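PDB 2PCS: conserved protein from Geobacillus kaustophilus, which is of unknown function but belongs to the carbon monoxide dehydrogenase subunit G (CoxG) family and probably binds a hydrophobic ligand, as in Bet v 1-like relatives. Local coordinates for residues A[52-57]-A[131-136]. Numbering follows the deposited sequence.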
ATOM      1  N   ILE A  52       3.964 -13.148  -4.475  1.00 77.59           N
ATOM      2  CA  ILE A  52       4.313 -12.151  -5.433  1.00 77.05           C
ATOM      3  C   ILE A  52       5.046 -12.790  -6.610  1.00 77.28           C
ATOM      4  O   ILE A  52       6.136 -13.379  -6.435  1.00 77.08           O
ATOM      5  CB  ILE A  52       5.099 -11.039  -4.744  1.00 76.78           C
ATOM      6  CG1 ILE A  52       4.125 -10.248  -3.847  1.00 76.07           C
ATOM      7  CG2 ILE A  52       5.749 -10.121  -5.777  1.00 78.09           C
ATOM      8  CD1 ILE A  52       4.720  -9.816  -2.533  1.00 76.32           C
ATOM      9  N   GLY A  53       4.417 -12.676  -7.791  1.00 76.83           N
ATOM     10  CA  GLY A  53       4.913 -13.237  -9.051  1.00 76.34           C
ATOM     11  C   GLY A  53       5.927 -12.374  -9.803  1.00 76.48           C
ATOM     12  O   GLY A  53       6.667 -12.882 -10.638  1.00 76.39           O
ATOM     13  N   ILE A  54       5.987 -11.079  -9.510  1.00 75.98           N
ATOM     14  CA  ILE A  54       6.934 -10.220 -10.202  1.00 76.07           C
ATOM     15  C   ILE A  54       8.285 -10.883 -10.093  1.00 76.36           C
ATOM     16  O   ILE A  54       8.828 -10.992  -8.999  1.00 76.95           O
ATOM     17  CB  ILE A  54       7.035  -8.805  -9.589  1.00 75.67           C
ATOM     18  CG1 ILE A  54       5.711  -8.073  -9.708  1.00 76.56           C
ATOM     19  CG2 ILE A  54       8.084  -7.988 -10.297  1.00 74.92           C
ATOM     20  CD1 ILE A  54       5.656  -6.829  -8.809  1.00 77.18           C
ATOM     21  N   ALA A  55       8.805 -11.324 -11.228  1.00 75.95           N
ATOM     22  CA  ALA A  55      10.143 -11.903 -11.369  1.00 76.19           C
ATOM     23  C   ALA A  55      11.274 -11.304 -10.533  1.00 75.45           C
ATOM     24  O   ALA A  55      12.017 -12.019  -9.918  1.00 76.18           O
ATOM     25  CB  ALA A  55      10.558 -11.899 -12.880  1.00 76.55           C
ATOM     26  N   ALA A  56      11.442  -9.998 -10.523  1.00 75.26           N
ATOM     27  CA  ALA A  56      12.607  -9.441  -9.815  1.00 75.38           C
ATOM     28  C   ALA A  56      12.543  -9.700  -8.295  1.00 74.40           C
ATOM     29  O   ALA A  56      13.560  -9.632  -7.607  1.00 73.88           O
ATOM     30  CB  ALA A  56      12.719  -7.918 -10.085  1.00 75.09           C
ATOM     31  N   VAL A  57      11.326  -9.922  -7.788  1.00 72.96           N
ATOM     32  CA  VAL A  57      11.099 -10.057  -6.346  1.00 72.01           C
ATOM     33  C   VAL A  57      10.292 -11.300  -6.012  1.00 71.68           C
ATOM     34  O   VAL A  57       9.798 -11.439  -4.890  1.00 70.63           O
ATOM     35  CB  VAL A  57      10.352  -8.800  -5.709  1.00 71.30           C
ATOM     36  CG1 VAL A  57      11.248  -7.572  -5.684  1.00 69.41           C
ATOM     37  CG2 VAL A  57       8.992  -8.560  -6.335  1.00 68.15           C
ATOM     38  N   ALA A 131       8.406  -0.935  -6.165  1.00 59.22           N
ATOM     39  CA  ALA A 131       7.523  -0.173  -5.243  1.00 60.45           C
ATOM     40  C   ALA A 131       6.502   0.765  -5.973  1.00 61.44           C
ATOM     41  O   ALA A 131       5.293   0.788  -5.639  1.00 60.69           O
ATOM     42  CB  ALA A 131       8.413   0.658  -4.218  1.00 60.38           C
ATOM     43  N   LYS A 132       6.968   1.505  -6.996  1.00 61.64           N
ATOM     44  CA  LYS A 132       6.055   2.289  -7.798  1.00 62.97           C
ATOM     45  C   LYS A 132       5.072   1.396  -8.477  1.00 63.00           C
ATOM     46  O   LYS A 132       3.875   1.727  -8.553  1.00 63.51           O
ATOM     47  CB  LYS A 132       6.770   3.154  -8.828  1.00 65.06           C
ATOM     48  CG  LYS A 132       5.804   4.133  -9.518  1.00 67.81           C
ATOM     49  CD  LYS A 132       6.503   4.895 -10.648  1.00 74.05           C
ATOM     50  CE  LYS A 132       5.507   5.480 -11.702  1.00 75.23           C
ATOM     51  NZ  LYS A 132       6.236   6.521 -12.546  1.00 79.24           N
ATOM     52  N   LEU A 133       5.535   0.246  -8.968  1.00 62.43           N
ATOM     53  CA  LEU A 133       4.577  -0.652  -9.595  1.00 62.39           C
ATOM     54  C   LEU A 133       3.539  -1.199  -8.622  1.00 61.42           C
ATOM     55  O   LEU A 133       2.360  -1.320  -8.963  1.00 61.85           O
ATOM     56  CB  LEU A 133       5.271  -1.742 -10.457  1.00 62.63           C
ATOM     57  CG  LEU A 133       4.865  -3.245 -10.555  1.00 64.66           C
ATOM     58  CD1 LEU A 133       3.382  -3.638 -10.566  1.00 63.10           C
ATOM     59  CD2 LEU A 133       5.494  -3.847 -11.797  1.00 66.10           C
ATOM     60  N   LEU A 134       3.960  -1.568  -7.416  1.00 62.36           N
ATOM     61  CA  LEU A 134       3.000  -2.097  -6.407  1.00 62.06           C
ATOM     62  C   LEU A 134       1.988  -1.011  -5.997  1.00 61.45           C
ATOM     63  O   LEU A 134       0.765  -1.218  -6.040  1.00 60.73           O
ATOM     64  CB  LEU A 134       3.772  -2.662  -5.178  1.00 61.99           C
ATOM     65  CG  LEU A 134       4.530  -3.964  -5.541  1.00 64.46           C
ATOM     66  CD1 LEU A 134       5.461  -4.383  -4.448  1.00 64.18           C
ATOM     67  CD2 LEU A 134       3.579  -5.139  -5.937  1.00 62.52           C
ATOM     68  N   ILE A 135       2.510   0.165  -5.644  1.00 61.91           N
ATOM     69  CA  ILE A 135       1.661   1.337  -5.326  1.00 62.88           C
ATOM     70  C   ILE A 135       0.694   1.681  -6.470  1.00 64.32           C
ATOM     71  O   ILE A 135      -0.512   1.795  -6.215  1.00 63.15           O
ATOM     72  CB  ILE A 135       2.517   2.564  -4.916  1.00 62.92           C
ATOM     73  CG1 ILE A 135       3.263   2.244  -3.599  1.00 61.65           C
ATOM     74  CG2 ILE A 135       1.640   3.828  -4.798  1.00 63.21           C
ATOM     75  CD1 ILE A 135       4.580   2.957  -3.466  1.00 64.73           C
ATOM     76  N   SER A 136       1.192   1.821  -7.718  1.00 65.46           N
ATOM     77  CA  SER A 136       0.280   2.120  -8.870  1.00 67.43           C
ATOM     78  C   SER A 136      -0.815   1.076  -9.089  1.00 67.63           C
ATOM     79  O   SER A 136      -1.987   1.432  -9.311  1.00 68.78           O
ATOM     80  CB  SER A 136       1.023   2.272 -10.183  1.00 66.78           C
ATOM     81  OG  SER A 136       2.129   3.122 -10.014  1.00 71.95           O
TER
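Ile54 meets Leu133 and Leu134 where the turn joining strands 45-52 and 59-71 faces the long helix 124-148, and the pairing illustrates how one aliphatic tip can serve two successive helical positions. On the helix, Ala131 turns to the sheet instead, packing on Tyr111. Within the helix, Lys132 O accepts a hydrogen bond from Ser136 N in the regular helical pattern and, from the opposite face of its carbonyl plane, another from Ser136 OG at 2.7 Å. Leu133 comes next and points at the turn; its branch carbon CG lies 4.1 Å from Ile54 CD1, the two side chains meeting tip to tip, while Met33 touches the same leucine. Leu134 approaches at a slant, with its CD2 3.9 Å from Ile54 CD1. The shared methyl gets there because Ile54 CG1 lies anti to the carbonyl carbon (chi1 -63°) and its chain then runs on extended (chi2 165°), bridging backbones whose CA atoms, in Ile54 and Leu134, stand 9.8 Å apart. Within the turn, Val57 N bonds to Ile54 O at 3.0 Å. An unidentified ligand lies about 4 Å from the Leu134 side chain, consistent with the helix-over-sheet pocket of Bet v 1-like folds. Purely apolar and burying just 137 Å², the contact has no directional bond to fix its geometry, so turn and helix meet through one light, partly solvent-exposed van der Waals contact, in which shape sets the fit.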